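Local atomic coordinates of coat protein (Papaya mosaic virus, PDB entry 4DOX), a protein that probably packages the viral RNA genome, its copies assembling into the flexible filamentous capsid of the virus. Residues 63-68 against 112-117. Residues are numbered along the deposited sequence; the frame is centred on the assembly and turned at random.
Sequences LVNFCY and PIIWNL
Ile114 of segment 112-117 points at segment 63-68 and touches Val64, Asn65 and Tyr68. The evidence for a one-residue contact is that every cross-segment approach within 4.5 Å ends on Ile114. With CG1 anti to the backbone N (chi1 -163°), its longer arm runs to the Tyr68 ring and on to Asn65. The tight part is apolar: Tyr68 CD1 lies 3.8 Å from both Ile114 CG1 and Ile114 CG2, so one ring carbon touches both branches, and the approach to the ring is oblique. Val64 touches with CG1, 4.1 Å from Ile114 CB, the two side chains lying alongside and pointing opposite ways. Beyond the segments, Phe141, Phe138 and Pro124 also pack against Tyr68, which places this part in the buried core.

The solvent side is marked by Asn65, partly exposed and giving up 23 Å² against 46 Å² for buried Tyr68. Ile114 CD1 stands 3.6 Å from Asn65 OD1, a van der Waals touch of a methyl on the amide oxygen, whose hydrogen bond goes to Arg118, one residue past the segment. No hydrogen bond joins the two segments. The axes of the two short segments approach to 10.3 Å at a crossing angle of -69°; the small buried area, 202 Å², and the single contributing residue on segment 112-117 go with this steep crossing. Helices 56-70 and 111-118 are thereby joined within the all-helical fold of this viral coat protein.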
loop_
_atom_site.group_PDB
_atom_site.type_symbol
_atom_site.label_atom_id
_atom_site.label_comp_id
_atom_site.label_asym_id
_atom_site.label_seq_id
_atom_site.Cartn_x
_atom_site.Cartn_y
_atom_site.Cartn_z
ATOM N N LEU A 63 7.141 -6.534 -3.039
ATOM C CA LEU A 63 7.688 -5.240 -2.669
ATOM C C LEU A 63 7.036 -4.793 -1.369
ATOM O O LEU A 63 7.726 -4.286 -0.455
ATOM C CB LEU A 63 7.479 -4.209 -3.777
ATOM C CG LEU A 63 7.789 -2.735 -3.494
ATOM C CD1 LEU A 63 9.241 -2.507 -3.208
ATOM C CD2 LEU A 63 7.414 -1.967 -4.693
ATOM N N VAL A 64 5.725 -5.021 -1.272
ATOM C CA VAL A 64 4.992 -4.713 -0.035
ATOM C C VAL A 64 5.575 -5.416 1.184
ATOM O O VAL A 64 5.755 -4.797 2.244
ATOM C CB VAL A 64 3.490 -5.026 -0.161
ATOM C CG1 VAL A 64 2.771 -4.568 1.077
ATOM C CG2 VAL A 64 2.934 -4.360 -1.439
ATOM N N ASN A 65 5.867 -6.703 1.043
ATOM C CA ASN A 65 6.512 -7.436 2.098
ATOM C C ASN A 65 7.812 -6.769 2.493
ATOM O O ASN A 65 8.117 -6.635 3.663
ATOM C CB ASN A 65 6.832 -8.851 1.627
ATOM C CG ASN A 65 7.205 -9.802 2.792
ATOM O OD1 ASN A 65 6.444 -9.978 3.768
ATOM N ND2 ASN A 65 8.363 -10.431 2.671
ATOM N N PHE A 66 8.599 -6.352 1.507
ATOM C CA PHE A 66 9.923 -5.824 1.796
ATOM C C PHE A 66 9.737 -4.585 2.659
ATOM O O PHE A 66 10.474 -4.392 3.628
ATOM C CB PHE A 66 10.692 -5.461 0.518
ATOM C CG PHE A 66 11.961 -4.712 0.803
ATOM C CD1 PHE A 66 13.161 -5.392 0.985
ATOM C CD2 PHE A 66 11.945 -3.323 0.970
ATOM C CE1 PHE A 66 14.332 -4.684 1.301
ATOM C CE2 PHE A 66 13.098 -2.620 1.269
ATOM C CZ PHE A 66 14.287 -3.292 1.459
ATOM N N CYS A 67 8.730 -3.769 2.310
ATOM C CA CYS A 67 8.433 -2.509 3.027
ATOM C C CYS A 67 7.848 -2.726 4.408
ATOM O O CYS A 67 8.103 -1.918 5.329
ATOM C CB CYS A 67 7.543 -1.605 2.197
ATOM S SG CYS A 67 8.492 -0.975 0.782
ATOM N N TYR A 68 7.111 -3.836 4.558
ATOM C CA TYR A 68 6.635 -4.294 5.863
ATOM C C TYR A 68 7.778 -4.414 6.882
ATOM O O TYR A 68 7.577 -4.058 8.061
ATOM C CB TYR A 68 5.879 -5.613 5.726
ATOM C CG TYR A 68 5.242 -6.140 6.995
ATOM C CD1 TYR A 68 3.910 -5.835 7.300
ATOM C CD2 TYR A 68 5.955 -6.974 7.861
ATOM C CE1 TYR A 68 3.290 -6.340 8.451
ATOM C CE2 TYR A 68 5.374 -7.488 9.011
ATOM C CZ TYR A 68 4.029 -7.183 9.330
ATOM O OH TYR A 68 3.427 -7.689 10.513
ATOM N N PRO A 112 -4.019 -4.366 3.931
ATOM C CA PRO A 112 -4.829 -5.485 4.496
ATOM C C PRO A 112 -4.343 -6.877 4.088
ATOM O O PRO A 112 -4.466 -7.820 4.859
ATOM C CB PRO A 112 -6.245 -5.210 3.974
ATOM C CG PRO A 112 -6.241 -3.761 3.681
ATOM C CD PRO A 112 -4.866 -3.440 3.160
ATOM N N ILE A 113 -3.749 -6.994 2.905
ATOM C CA ILE A 113 -3.273 -8.284 2.437
ATOM C C ILE A 113 -2.020 -8.699 3.241
ATOM O O ILE A 113 -1.887 -9.864 3.645
ATOM C CB ILE A 113 -2.893 -8.217 0.965
ATOM C CG1 ILE A 113 -3.996 -7.592 0.089
ATOM C CG2 ILE A 113 -2.516 -9.567 0.474
ATOM C CD1 ILE A 113 -5.347 -8.258 0.231
ATOM N N ILE A 114 -1.095 -7.759 3.468
ATOM C CA ILE A 114 0.140 -8.117 4.122
ATOM C C ILE A 114 -0.172 -8.332 5.594
ATOM O O ILE A 114 0.400 -9.235 6.232
ATOM C CB ILE A 114 1.285 -7.107 3.907
ATOM C CG1 ILE A 114 2.630 -7.757 4.259
ATOM C CG2 ILE A 114 1.059 -5.823 4.721
ATOM C CD1 ILE A 114 3.029 -8.972 3.384
ATOM N N TRP A 115 -1.132 -7.566 6.118
ATOM C CA TRP A 115 -1.672 -7.861 7.446
ATOM C C TRP A 115 -2.061 -9.346 7.553
ATOM O O TRP A 115 -1.612 -10.038 8.457
ATOM C CB TRP A 115 -2.868 -6.983 7.738
ATOM C CG TRP A 115 -3.490 -7.226 9.078
ATOM C CD1 TRP A 115 -4.588 -8.016 9.345
ATOM C CD2 TRP A 115 -3.110 -6.640 10.330
ATOM N NE1 TRP A 115 -4.894 -7.970 10.682
ATOM C CE2 TRP A 115 -4.004 -7.141 11.315
ATOM C CE3 TRP A 115 -2.088 -5.751 10.725
ATOM C CZ2 TRP A 115 -3.918 -6.774 12.679
ATOM C CZ3 TRP A 115 -1.987 -5.392 12.087
ATOM C CH2 TRP A 115 -2.915 -5.901 13.041
ATOM N N ASN A 116 -2.858 -9.852 6.618
ATOM C CA ASN A 116 -3.264 -11.253 6.720
ATOM C C ASN A 116 -2.094 -12.182 6.578
ATOM O O ASN A 116 -2.084 -13.269 7.140
ATOM C CB ASN A 116 -4.308 -11.614 5.662
ATOM C CG ASN A 116 -5.724 -11.329 6.114
ATOM O OD1 ASN A 116 -5.976 -10.375 6.888
ATOM N ND2 ASN A 116 -6.663 -12.147 5.635
ATOM N N LEU A 117 -1.096 -11.751 5.822
ATOM C CA LEU A 117 0.039 -12.616 5.554
ATOM C C LEU A 117 1.046 -12.738 6.704
ATOM O O LEU A 117 1.634 -13.805 6.896
ATOM C CB LEU A 117 0.733 -12.186 4.269
ATOM C CG LEU A 117 -0.107 -12.598 3.067
ATOM C CD1 LEU A 117 0.376 -11.857 1.848
ATOM C CD2 LEU A 117 0.009 -14.082 2.886
#